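Local coordinates for oxysterol-binding protein homolog 3 (PDB 4INQ) that carries sterols and phospholipids in a hydrophobic pocket of its OSBP-related domain and transfers them between membranes, coupled to phosphoinositides, at residues A[64-69]-A[116-121]; A[70-75]-A[151-156]; A[147-152]-A[165-170]. One frame throughout, in Å; residues are numbered along the deposited sequence.

Contact 1: A[64-69]-A[116-121]. With PIF ((2R)-3-{[(S)-hydroxy{[(1R,2R,3R,4R,5S,6R)-2,3,5,6-tetrahydroxy-4-(phosphonooxy)cyclohexyl]oxy}phosphoryl]oxy}propane-1,2-diyl dioctanoate), chain B.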
loop_
_atom_site.group_PDB
_atom_site.type_symbol
_atom_site.label_atom_id
_atom_site.label_comp_id
_atom_site.label_asym_id
_atom_site.label_seq_id
_atom_site.Cartn_x
_atom_site.Cartn_y
_atom_site.Cartn_z
ATOM N N THR A 64 -18.949 -3.674 -6.240
ATOM C CA THR A 64 -19.065 -4.539 -5.069
ATOM C C THR A 64 -17.852 -5.443 -4.851
ATOM O O THR A 64 -17.748 -6.130 -3.835
ATOM C CB THR A 64 -20.362 -5.401 -5.134
ATOM O OG1 THR A 64 -20.481 -6.013 -6.428
ATOM C CG2 THR A 64 -21.583 -4.534 -4.874
ATOM N N SER A 65 -16.933 -5.451 -5.806
ATOM C CA SER A 65 -15.732 -6.257 -5.673
ATOM C C SER A 65 -14.669 -5.432 -4.960
ATOM O O SER A 65 -13.572 -5.917 -4.690
ATOM C CB SER A 65 -15.200 -6.657 -7.046
ATOM O OG SER A 65 -16.136 -7.457 -7.739
ATOM N N ASN A 66 -15.012 -4.185 -4.651
ATOM C CA ASN A 66 -14.083 -3.257 -4.010
ATOM C C ASN A 66 -14.315 -3.035 -2.518
ATOM O O ASN A 66 -15.366 -3.376 -1.967
ATOM C CB ASN A 66 -14.165 -1.882 -4.698
ATOM C CG ASN A 66 -13.645 -1.885 -6.137
ATOM O OD1 ASN A 66 -13.953 -0.979 -6.910
ATOM N ND2 ASN A 66 -12.847 -2.877 -6.489
ATOM N N GLU A 67 -13.300 -2.451 -1.883
ATOM C CA GLU A 67 -13.341 -2.056 -0.477
ATOM C C GLU A 67 -13.266 -0.527 -0.614
ATOM O O GLU A 67 -12.712 -0.026 -1.593
ATOM C CB GLU A 67 -12.139 -2.608 0.295
ATOM C CG GLU A 67 -10.820 -2.571 -0.451
ATOM C CD GLU A 67 -9.682 -3.121 0.381
ATOM O OE1 GLU A 67 -9.878 -4.161 1.037
ATOM O OE2 GLU A 67 -8.588 -2.521 0.381
ATOM N N PRO A 68 -13.819 0.226 0.354
ATOM C CA PRO A 68 -13.812 1.689 0.290
ATOM C C PRO A 68 -12.523 2.522 0.324
ATOM O O PRO A 68 -12.449 3.496 1.068
ATOM C CB PRO A 68 -14.791 2.085 1.402
ATOM C CG PRO A 68 -14.580 1.024 2.415
ATOM C CD PRO A 68 -14.518 -0.240 1.566
ATOM N N ILE A 69 -11.530 2.152 -0.483
ATOM C CA ILE A 69 -10.277 2.915 -0.604
ATOM C C ILE A 69 -9.654 2.589 -1.959
ATOM O O ILE A 69 -9.940 1.538 -2.541
ATOM C CB ILE A 69 -9.208 2.584 0.478
ATOM C CG1 ILE A 69 -8.684 1.155 0.288
ATOM C CG2 ILE A 69 -9.774 2.791 1.883
ATOM C CD1 ILE A 69 -7.377 0.870 1.067
ATOM N N LEU A 116 -11.025 -10.565 0.684
ATOM C CA LEU A 116 -12.219 -10.802 -0.126
ATOM C C LEU A 116 -12.543 -9.716 -1.141
ATOM O O LEU A 116 -13.336 -9.939 -2.057
ATOM C CB LEU A 116 -13.439 -10.976 0.778
ATOM C CG LEU A 116 -13.383 -12.110 1.794
ATOM C CD1 LEU A 116 -14.638 -12.078 2.649
ATOM C CD2 LEU A 116 -13.245 -13.443 1.056
ATOM N N ARG A 117 -11.948 -8.540 -0.973
ATOM C CA ARG A 117 -12.208 -7.429 -1.872
ATOM C C ARG A 117 -10.927 -6.674 -2.229
ATOM O O ARG A 117 -9.885 -6.848 -1.589
ATOM C CB ARG A 117 -13.219 -6.479 -1.226
ATOM C CG ARG A 117 -14.576 -7.111 -0.873
ATOM C CD ARG A 117 -15.483 -6.049 -0.264
ATOM N NE ARG A 117 -16.846 -6.474 0.055
ATOM C CZ ARG A 117 -17.207 -7.175 1.129
ATOM N NH1 ARG A 117 -16.307 -7.565 2.027
ATOM N NH2 ARG A 117 -18.485 -7.462 1.323
ATOM N N LYS A 118 -11.004 -5.833 -3.253
ATOM C CA LYS A 118 -9.834 -5.073 -3.694
ATOM C C LYS A 118 -10.082 -3.565 -3.643
ATOM O O LYS A 118 -11.230 -3.116 -3.564
ATOM C CB LYS A 118 -9.465 -5.466 -5.125
ATOM C CG LYS A 118 -10.443 -4.950 -6.161
ATOM C CD LYS A 118 -10.029 -5.355 -7.560
ATOM C CE LYS A 118 -10.870 -4.634 -8.599
ATOM N NZ LYS A 118 -10.659 -3.160 -8.499
ATOM N N PRO A 119 -9.006 -2.759 -3.697
ATOM C CA PRO A 119 -9.169 -1.307 -3.656
ATOM C C PRO A 119 -9.737 -0.824 -4.980
ATOM O O PRO A 119 -9.729 -1.565 -5.965
ATOM C CB PRO A 119 -7.740 -0.798 -3.456
ATOM C CG PRO A 119 -6.989 -1.981 -2.932
ATOM C CD PRO A 119 -7.581 -3.122 -3.685
ATOM N N PHE A 120 -10.244 0.406 -5.014
ATOM C CA PHE A 120 -10.736 0.939 -6.276
ATOM C C PHE A 120 -9.488 1.213 -7.104
ATOM O O PHE A 120 -8.428 1.523 -6.555
ATOM C CB PHE A 120 -11.483 2.262 -6.086
ATOM C CG PHE A 120 -12.904 2.109 -5.617
ATOM C CD1 PHE A 120 -13.185 1.626 -4.344
ATOM C CD2 PHE A 120 -13.956 2.472 -6.445
ATOM C CE1 PHE A 120 -14.505 1.510 -3.898
ATOM C CE2 PHE A 120 -15.278 2.359 -6.007
ATOM C CZ PHE A 120 -15.551 1.877 -4.732
ATOM N N ASN A 121 -9.603 1.081 -8.416
ATOM C CA ASN A 121 -8.476 1.362 -9.280
ATOM C C ASN A 121 -8.455 2.874 -9.440
ATOM O O ASN A 121 -9.465 3.474 -9.796
ATOM C CB ASN A 121 -8.665 0.691 -10.641
ATOM C CG ASN A 121 -7.497 -0.211 -11.011
ATOM O OD1 ASN A 121 -6.343 0.235 -11.071
ATOM N ND2 ASN A 121 -7.788 -1.486 -11.263
HETATM C C1 PIF B . -11.172 -0.611 -14.173
HETATM O O1 PIF B . -10.852 -1.179 -12.902
HETATM P P1 PIF B . -11.441 -2.568 -12.323
HETATM C C2 PIF B . -10.754 -1.570 -15.344
HETATM O O2 PIF B . -9.331 -1.804 -15.288
HETATM C C3 PIF B . -11.138 -0.892 -16.705
HETATM O O3 PIF B . -10.773 -1.732 -17.806
HETATM C C4 PIF B . -10.434 0.481 -16.855
HETATM O O4 PIF B . -10.824 1.115 -18.071
HETATM P P4 PIF B . -10.106 0.956 -19.490
HETATM C C5 PIF B . -10.807 1.399 -15.688
HETATM O O5 PIF B . -10.144 2.643 -15.839
HETATM C C6 PIF B . -10.437 0.759 -14.335
HETATM O O6 PIF B . -10.791 1.656 -13.298
HETATM C C7 PIF B . -10.086 -4.922 -12.728
HETATM C C8 PIF B . -8.695 -5.560 -12.383
HETATM C C9 PIF B . -8.261 -5.340 -10.924
HETATM C C10 PIF B . -6.114 -5.256 -9.892
HETATM C C11 PIF B . -5.947 -5.710 -8.422
HETATM O O11 PIF B . -12.645 -3.074 -13.008
HETATM C C12 PIF B . -4.957 -4.831 -7.652
HETATM O O12 PIF B . -11.719 -2.292 -10.762
HETATM C C13 PIF B . -4.709 -5.372 -6.238
HETATM O O13 PIF B . -10.178 -3.590 -12.229
HETATM C C14 PIF B . -3.589 -4.595 -5.530
HETATM O O14 PIF B . -8.782 -7.002 -12.765
HETATM C C15 PIF B . -2.995 -5.396 -4.364
HETATM O O15 PIF B . -6.974 -5.957 -10.721
HETATM C C16 PIF B . -1.498 -5.107 -4.151
HETATM O O16 PIF B . -5.479 -4.280 -10.317
HETATM C C17 PIF B . -0.650 -6.396 -4.131
HETATM O O17 PIF B . -6.785 -7.212 -13.850
HETATM C C18 PIF B . -7.678 -7.732 -13.185
HETATM C C19 PIF B . -7.536 -9.203 -12.819
HETATM C C20 PIF B . -6.648 -9.375 -11.587
HETATM C C21 PIF B . -7.435 -9.963 -10.403
HETATM C C22 PIF B . -6.755 -9.860 -9.185
HETATM C C23 PIF B . -7.320 -9.406 -7.981
HETATM C C24 PIF B . -6.634 -9.247 -6.762
HETATM C C25 PIF B . -7.549 -8.944 -5.743
HETATM O O41 PIF B . -10.005 2.399 -20.155
HETATM O O42 PIF B . -10.878 -0.028 -20.313
HETATM O O43 PIF B . -8.564 0.504 -19.215
HETATM O O HOH W 1 -18.811 -5.963 -1.538
HETATM O O HOH W 2 -12.351 0.080 -9.358
HETATM O O HOH W 3 -7.858 -5.729 -0.148
#
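CG of Asn-66 stands anti to its own carbonyl carbon (chi1 -67°) and CG of Phe-120 does likewise (chi1 -80°), which brings the Asn-66 amide over one face of the Phe-120 ring. OD1 of Asn-66 sits 3.4 Å above the Phe-120 plane, over its centre, with the two planes turned 51° apart. CB of Asn-66 adds a CH-pi contact, 3.9 Å from the Phe-120 centroid. Phenylalanine suits the place because its edge also receives carbonyl oxygens: Glu-67 O lies in the ring plane, 3.2 Å from Phe-120 CD1, and Ile-69 O lies there too. Strands 66-67 and 118-120 pair in parallel through a bridge between Asn-66 and Lys-118, within the OSBP-related domain, and Lys-118 N bonds to Ser-65 O at 2.9 Å. Pro-68, whose ring suits a sharp bend, centres an inverse gamma turn; past it, Phe-120 N gives a separate bond to Ile-69 O at 2.7 Å. The long Lys-118 chain runs beside Asn-66, stays extended to CE and turns at its last torsion, which carries NZ of Lys-118 to phosphate oxygen O12 of the bound phosphatidylinositol 4-phosphate at 2.6 Å. Pro-119 O accepts from the same Lys-118 NZ at 3.1 Å, helping to fix the ammonium. A water bridges Thr-64 O and Arg-117 NE; OE2 of Glu-67 makes a salt bridge with Arg-114.

Contact 2: A[70-75]-A[151-156]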
loop_
_atom_site.group_PDB
_atom_site.type_symbol
_atom_site.label_atom_id
_atom_site.label_comp_id
_atom_site.label_asym_id
_atom_site.label_seq_id
_atom_site.Cartn_x
_atom_site.Cartn_y
_atom_site.Cartn_z
ATOM N N SER A 70 -8.803 3.481 -2.465
ATOM C CA SER A 70 -8.143 3.252 -3.747
ATOM C C SER A 70 -6.835 2.503 -3.514
ATOM O O SER A 70 -6.425 2.306 -2.368
ATOM C CB SER A 70 -7.835 4.582 -4.437
ATOM O OG SER A 70 -6.715 5.217 -3.833
ATOM N N ILE A 71 -6.177 2.092 -4.598
ATOM C CA ILE A 71 -4.898 1.383 -4.501
ATOM C C ILE A 71 -3.825 2.298 -3.915
ATOM O O ILE A 71 -2.932 1.843 -3.204
ATOM C CB ILE A 71 -4.408 0.902 -5.887
ATOM C CG1 ILE A 71 -5.299 -0.226 -6.400
ATOM C CG2 ILE A 71 -2.974 0.418 -5.796
ATOM C CD1 ILE A 71 -5.033 -0.571 -7.848
ATOM N N LEU A 72 -3.909 3.586 -4.229
ATOM C CA LEU A 72 -2.954 4.555 -3.708
ATOM C C LEU A 72 -2.980 4.539 -2.185
ATOM O O LEU A 72 -1.937 4.632 -1.531
ATOM C CB LEU A 72 -3.302 5.959 -4.213
ATOM C CG LEU A 72 -3.033 6.201 -5.698
ATOM C CD1 LEU A 72 -3.674 7.507 -6.118
ATOM C CD2 LEU A 72 -1.515 6.222 -5.963
ATOM N N GLN A 73 -4.187 4.426 -1.632
ATOM C CA GLN A 73 -4.402 4.398 -0.190
ATOM C C GLN A 73 -3.941 3.064 0.416
ATOM O O GLN A 73 -3.382 3.026 1.515
ATOM C CB GLN A 73 -5.891 4.650 0.107
ATOM C CG GLN A 73 -6.331 6.089 -0.185
ATOM C CD GLN A 73 -7.839 6.301 -0.086
ATOM O OE1 GLN A 73 -8.613 5.701 -0.833
ATOM N NE2 GLN A 73 -8.258 7.170 0.830
ATOM N N LEU A 74 -4.187 1.975 -0.301
ATOM C CA LEU A 74 -3.760 0.656 0.156
ATOM C C LEU A 74 -2.233 0.617 0.313
ATOM O O LEU A 74 -1.699 0.218 1.355
ATOM C CB LEU A 74 -4.171 -0.414 -0.853
ATOM C CG LEU A 74 -3.480 -1.763 -0.626
ATOM C CD1 LEU A 74 -4.173 -2.519 0.494
ATOM C CD2 LEU A 74 -3.512 -2.581 -1.912
ATOM N N ILE A 75 -1.529 1.030 -0.733
ATOM C CA ILE A 75 -0.077 1.018 -0.679
ATOM C C ILE A 75 0.411 1.947 0.431
ATOM O O ILE A 75 1.477 1.724 0.996
ATOM C CB ILE A 75 0.527 1.418 -2.041
ATOM C CG1 ILE A 75 0.077 0.426 -3.111
ATOM C CG2 ILE A 75 2.053 1.417 -1.981
ATOM C CD1 ILE A 75 0.533 -0.989 -2.849
ATOM N N PHE A 151 2.117 3.397 -10.042
ATOM C CA PHE A 151 1.873 4.302 -8.920
ATOM C C PHE A 151 3.192 4.783 -8.317
ATOM O O PHE A 151 4.106 3.996 -8.092
ATOM C CB PHE A 151 1.057 3.576 -7.855
ATOM C CG PHE A 151 -0.209 2.957 -8.385
ATOM C CD1 PHE A 151 -1.313 3.747 -8.682
ATOM C CD2 PHE A 151 -0.289 1.585 -8.610
ATOM C CE1 PHE A 151 -2.487 3.181 -9.193
ATOM C CE2 PHE A 151 -1.452 1.006 -9.120
ATOM C CZ PHE A 151 -2.558 1.811 -9.412
ATOM N N ALA A 152 3.284 6.077 -8.053
ATOM C CA ALA A 152 4.507 6.649 -7.490
ATOM C C ALA A 152 4.243 7.247 -6.117
ATOM O O ALA A 152 3.301 8.020 -5.948
ATOM C CB ALA A 152 5.066 7.722 -8.432
ATOM N N PHE A 153 5.088 6.885 -5.152
ATOM C CA PHE A 153 4.987 7.356 -3.772
ATOM C C PHE A 153 6.265 8.028 -3.262
ATOM O O PHE A 153 7.368 7.631 -3.615
ATOM C CB PHE A 153 4.693 6.188 -2.831
ATOM C CG PHE A 153 3.360 5.543 -3.053
ATOM C CD1 PHE A 153 3.093 4.847 -4.229
ATOM C CD2 PHE A 153 2.366 5.625 -2.082
ATOM C CE1 PHE A 153 1.839 4.235 -4.437
ATOM C CE2 PHE A 153 1.112 5.020 -2.275
ATOM C CZ PHE A 153 0.850 4.325 -3.453
ATOM N N PHE A 154 6.096 9.035 -2.413
ATOM C CA PHE A 154 7.218 9.724 -1.793
ATOM C C PHE A 154 6.822 10.111 -0.363
ATOM O O PHE A 154 5.980 10.991 -0.156
ATOM C CB PHE A 154 7.604 10.976 -2.580
ATOM C CG PHE A 154 8.798 11.692 -2.010
ATOM C CD1 PHE A 154 10.014 11.028 -1.860
ATOM C CD2 PHE A 154 8.706 13.019 -1.604
ATOM C CE1 PHE A 154 11.121 11.674 -1.312
ATOM C CE2 PHE A 154 9.807 13.673 -1.057
ATOM C CZ PHE A 154 11.017 12.998 -0.910
ATOM N N ALA A 155 7.421 9.444 0.617
ATOM C CA ALA A 155 7.123 9.721 2.020
ATOM C C ALA A 155 8.257 10.504 2.675
ATOM O O ALA A 155 9.434 10.234 2.433
ATOM C CB ALA A 155 6.893 8.418 2.778
ATOM N N GLU A 156 7.900 11.463 3.520
ATOM C CA GLU A 156 8.908 12.271 4.182
ATOM C C GLU A 156 8.749 12.409 5.681
ATOM O O GLU A 156 7.650 12.593 6.195
ATOM C CB GLU A 156 8.940 13.671 3.584
ATOM C CG GLU A 156 9.194 13.715 2.104
ATOM C CD GLU A 156 9.299 15.132 1.605
ATOM O OE1 GLU A 156 10.328 15.781 1.896
ATOM O OE2 GLU A 156 8.348 15.592 0.936
#
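A helix carbonyl turned against the rim of an aromatic ring marks this contact: Leu-72 O lies in the plane of the Phe-153 ring, 3.2 Å from CE2 of Phe-153. Next to it the packing is tight, with CB of Ile-75 only 3.2 Å from CZ of Phe-153. CG2 of Ile-75, the branch anti to the backbone N, lies 3.5 Å above the Phe-153 plane and toward its rim, a CH-pi contact. One helical turn earlier Ile-71 repeats the pattern, its CG2 resting 3.7 Å above the plane of Phe-151. The beta-branched residues suit this role because each offers a methyl on CB that can point its C-H bonds at a ring face. Leu-72 reaches farther: its CD2 spans both aromatics, 3.7 Å from CD1 of Phe-151 and 3.9 Å from CZ of Phe-153. Helix 71-76 thereby packs on strand 150-157 of the barrel, the axes of the short segments crossing at -43°, and this packing borders the lipid site, the Ile-71 side chain being about 4 Å from the bound lipid at the nearest atoms. The helix starts in a capping box, where Ser-70 N bonds to Gln-73 OE1 and Ser-70 OG takes a weak bond from Gln-73 N. Ring faces thus meet methyl groups, and the slightly positive C-H rim of Phe-153 meets the oxygen of Leu-72, which also accepts from Ser-76 OG; dispersion and weak electrostatics, without directional polar bonds, join helix to strand.

Contact 3: A[147-152]-A[165-170]. With PIF ((2R)-3-{[(S)-hydroxy{[(1R,2R,3R,4R,5S,6R)-2,3,5,6-tetrahydroxy-4-(phosphonooxy)cyclohexyl]oxy}phosphoryl]oxy}propane-1,2-diyl dioctanoate), chain B.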
loop_
_atom_site.group_PDB
_atom_site.type_symbol
_atom_site.label_atom_id
_atom_site.label_comp_id
_atom_site.label_asym_id
_atom_site.label_seq_id
_atom_site.Cartn_x
_atom_site.Cartn_y
_atom_site.Cartn_z
ATOM N N ARG A 147 -1.715 2.241 -18.234
ATOM C CA ARG A 147 -1.394 0.968 -18.866
ATOM C C ARG A 147 0.075 0.919 -19.279
ATOM O O ARG A 147 0.489 1.593 -20.218
ATOM C CB ARG A 147 -2.288 0.763 -20.092
ATOM C CG ARG A 147 -3.773 0.837 -19.778
ATOM C CD ARG A 147 -4.320 -0.521 -19.380
ATOM N NE ARG A 147 -4.732 -1.279 -20.555
ATOM C CZ ARG A 147 -5.810 -0.998 -21.280
ATOM N NH1 ARG A 147 -6.592 0.020 -20.947
ATOM N NH2 ARG A 147 -6.102 -1.728 -22.348
ATOM N N PRO A 148 0.890 0.139 -18.551
ATOM C CA PRO A 148 0.409 -0.635 -17.405
ATOM C C PRO A 148 0.179 0.342 -16.262
ATOM O O PRO A 148 0.599 1.497 -16.334
ATOM C CB PRO A 148 1.571 -1.568 -17.121
ATOM C CG PRO A 148 2.749 -0.672 -17.380
ATOM C CD PRO A 148 2.353 0.005 -18.690
ATOM N N PRO A 149 -0.509 -0.097 -15.203
ATOM C CA PRO A 149 -0.751 0.797 -14.070
ATOM C C PRO A 149 0.531 1.031 -13.263
ATOM O O PRO A 149 1.160 0.079 -12.791
ATOM C CB PRO A 149 -1.813 0.048 -13.272
ATOM C CG PRO A 149 -1.467 -1.390 -13.533
ATOM C CD PRO A 149 -1.208 -1.381 -15.019
ATOM N N VAL A 150 0.920 2.294 -13.113
ATOM C CA VAL A 150 2.112 2.635 -12.346
ATOM C C VAL A 150 1.792 3.697 -11.298
ATOM O O VAL A 150 1.279 4.763 -11.625
ATOM C CB VAL A 150 3.242 3.165 -13.256
ATOM C CG1 VAL A 150 4.468 3.492 -12.425
ATOM C CG2 VAL A 150 3.594 2.127 -14.302
ATOM N N PHE A 151 2.117 3.397 -10.042
ATOM C CA PHE A 151 1.873 4.302 -8.920
ATOM C C PHE A 151 3.192 4.783 -8.317
ATOM O O PHE A 151 4.106 3.996 -8.092
ATOM C CB PHE A 151 1.057 3.576 -7.855
ATOM C CG PHE A 151 -0.209 2.957 -8.385
ATOM C CD1 PHE A 151 -1.313 3.747 -8.682
ATOM C CD2 PHE A 151 -0.289 1.585 -8.610
ATOM C CE1 PHE A 151 -2.487 3.181 -9.193
ATOM C CE2 PHE A 151 -1.452 1.006 -9.120
ATOM C CZ PHE A 151 -2.558 1.811 -9.412
ATOM N N ALA A 152 3.284 6.077 -8.053
ATOM C CA ALA A 152 4.507 6.649 -7.490
ATOM C C ALA A 152 4.243 7.247 -6.117
ATOM O O ALA A 152 3.301 8.020 -5.948
ATOM C CB ALA A 152 5.066 7.722 -8.432
ATOM N N THR A 165 8.126 3.354 -6.846
ATOM C CA THR A 165 7.449 3.337 -8.136
ATOM C C THR A 165 6.975 1.893 -8.247
ATOM O O THR A 165 7.767 0.984 -8.490
ATOM C CB THR A 165 8.412 3.681 -9.293
ATOM O OG1 THR A 165 8.869 5.033 -9.145
ATOM C CG2 THR A 165 7.703 3.548 -10.636
ATOM N N VAL A 166 5.681 1.682 -8.053
ATOM C CA VAL A 166 5.153 0.332 -8.068
ATOM C C VAL A 166 4.068 0.028 -9.087
ATOM O O VAL A 166 3.237 0.876 -9.434
ATOM C CB VAL A 166 4.616 -0.042 -6.666
ATOM C CG1 VAL A 166 3.451 0.864 -6.304
ATOM C CG2 VAL A 166 4.198 -1.497 -6.629
ATOM N N THR A 167 4.100 -1.212 -9.554
ATOM C CA THR A 167 3.138 -1.719 -10.507
ATOM C C THR A 167 2.622 -3.044 -9.961
ATOM O O THR A 167 3.288 -4.069 -10.074
ATOM C CB THR A 167 3.790 -1.956 -11.878
ATOM O OG1 THR A 167 4.232 -0.704 -12.418
ATOM C CG2 THR A 167 2.802 -2.604 -12.832
ATOM N N PRO A 168 1.439 -3.034 -9.331
ATOM C CA PRO A 168 0.870 -4.265 -8.784
ATOM C C PRO A 168 0.538 -5.223 -9.924
ATOM O O PRO A 168 -0.105 -4.834 -10.896
ATOM C CB PRO A 168 -0.387 -3.776 -8.068
ATOM C CG PRO A 168 -0.042 -2.358 -7.692
ATOM C CD PRO A 168 0.627 -1.866 -8.943
ATOM N N SER A 169 0.980 -6.470 -9.805
ATOM C CA SER A 169 0.712 -7.469 -10.835
ATOM C C SER A 169 0.124 -8.729 -10.219
ATOM O O SER A 169 0.524 -9.144 -9.133
ATOM C CB SER A 169 1.999 -7.819 -11.583
ATOM O OG SER A 169 2.942 -8.421 -10.719
ATOM N N GLN A 170 -0.827 -9.335 -10.923
ATOM C CA GLN A 170 -1.474 -10.554 -10.448
ATOM C C GLN A 170 -1.423 -11.619 -11.535
ATOM O O GLN A 170 -1.537 -11.313 -12.726
ATOM C CB GLN A 170 -2.938 -10.279 -10.079
ATOM C CG GLN A 170 -3.141 -9.037 -9.226
ATOM C CD GLN A 170 -3.063 -7.750 -10.030
ATOM O OE1 GLN A 170 -2.580 -6.735 -9.538
ATOM N NE2 GLN A 170 -3.556 -7.784 -11.264
HETATM C C1 PIF B . -11.172 -0.611 -14.173
HETATM O O1 PIF B . -10.852 -1.179 -12.902
HETATM P P1 PIF B . -11.441 -2.568 -12.323
HETATM C C2 PIF B . -10.754 -1.570 -15.344
HETATM O O2 PIF B . -9.331 -1.804 -15.288
HETATM C C3 PIF B . -11.138 -0.892 -16.705
HETATM O O3 PIF B . -10.773 -1.732 -17.806
HETATM C C4 PIF B . -10.434 0.481 -16.855
HETATM O O4 PIF B . -10.824 1.115 -18.071
HETATM P P4 PIF B . -10.106 0.956 -19.490
HETATM C C5 PIF B . -10.807 1.399 -15.688
HETATM O O5 PIF B . -10.144 2.643 -15.839
HETATM C C6 PIF B . -10.437 0.759 -14.335
HETATM O O6 PIF B . -10.791 1.656 -13.298
HETATM C C7 PIF B . -10.086 -4.922 -12.728
HETATM C C8 PIF B . -8.695 -5.560 -12.383
HETATM C C9 PIF B . -8.261 -5.340 -10.924
HETATM C C10 PIF B . -6.114 -5.256 -9.892
HETATM C C11 PIF B . -5.947 -5.710 -8.422
HETATM O O11 PIF B . -12.645 -3.074 -13.008
HETATM C C12 PIF B . -4.957 -4.831 -7.652
HETATM O O12 PIF B . -11.719 -2.292 -10.762
HETATM C C13 PIF B . -4.709 -5.372 -6.238
HETATM O O13 PIF B . -10.178 -3.590 -12.229
HETATM C C14 PIF B . -3.589 -4.595 -5.530
HETATM O O14 PIF B . -8.782 -7.002 -12.765
HETATM C C15 PIF B . -2.995 -5.396 -4.364
HETATM O O15 PIF B . -6.974 -5.957 -10.721
HETATM C C16 PIF B . -1.498 -5.107 -4.151
HETATM O O16 PIF B . -5.479 -4.280 -10.317
HETATM C C17 PIF B . -0.650 -6.396 -4.131
HETATM O O17 PIF B . -6.785 -7.212 -13.850
HETATM C C18 PIF B . -7.678 -7.732 -13.185
HETATM C C19 PIF B . -7.536 -9.203 -12.819
HETATM C C20 PIF B . -6.648 -9.375 -11.587
HETATM C C21 PIF B . -7.435 -9.963 -10.403
HETATM C C22 PIF B . -6.755 -9.860 -9.185
HETATM C C23 PIF B . -7.320 -9.406 -7.981
HETATM C C24 PIF B . -6.634 -9.247 -6.762
HETATM C C25 PIF B . -7.549 -8.944 -5.743
HETATM O O41 PIF B . -10.005 2.399 -20.155
HETATM O O42 PIF B . -10.878 -0.028 -20.313
HETATM O O43 PIF B . -8.564 0.504 -19.215
#
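Thr-165 turns its CG2 methyl to CG1 of Val-150, 3.7 Å away, while its hydroxyl bonds outside the pair to Trp-372 N; one small side chain thus serves both an apolar and a polar neighbour. It stands opposite Ala-152 in a non-hydrogen-bonded pair. Val-166 comes next, in the hydrogen-bonded pair with Phe-151. Phe-151 N gives to Val-166 O at 2.8 Å (176°), and Val-166 N returns a nearly straight bond to Phe-151 O. The branched Val-166 favours the extended backbone and sets its CG1 3.9 Å from CB of Phe-151, on the face of the sheet turned to helix 71-76. These pairs belong to the antiparallel hairpin of strands 150-157 and 160-172, part of the barrel wall of the OSBP-related domain. At Thr-167, chi1 of -64° puts OG1 beside the backbone N and 3.2 Å from Pro-149 O; OG1 also touches CG2 of Val-150. Pro-168, whose ring offers aliphatic CH2 groups to an aromatic edge, brings CD into the plane of the Phe-151 ring, 3.5 Å from CE2. Gln-170 has a chain long enough to reach the acyl chains of the bound lipid; bent at chi2 (77°), it lays its amide along them, with NE2 3.5 Å from lipid C20. Arg-147, on the first segment, reaches instead to the lipid's headgroup, its NH1 2.7 Å from oxygen O43 of the 4-phosphate.

In the fold
All three contacts lie in the OSBP-related domain. Strand 66-67 of contact 1 is followed, after a corner at 68-69, by helix 71-76 of contact 2, and their segments alternate along the chain; the two touch where Phe-120 O probably accepts a hydrogen bond from Ile-71 N, their centres about 16 Å apart. Contact 3 follows contact 1 in sequence, about 17 Å away between centres and without touching it. Contacts 2 and 3 share Phe-151 and Ala-152 on strand 150-157, with centres about 11 Å apart. The helix lies between paired strands 66-67 and 118-120 and the barrel wall. Contacts 1 and 3 both touch the bound lipid, Lys-118 and Arg-147 at its phosphates and Gln-170 at its acyl chains.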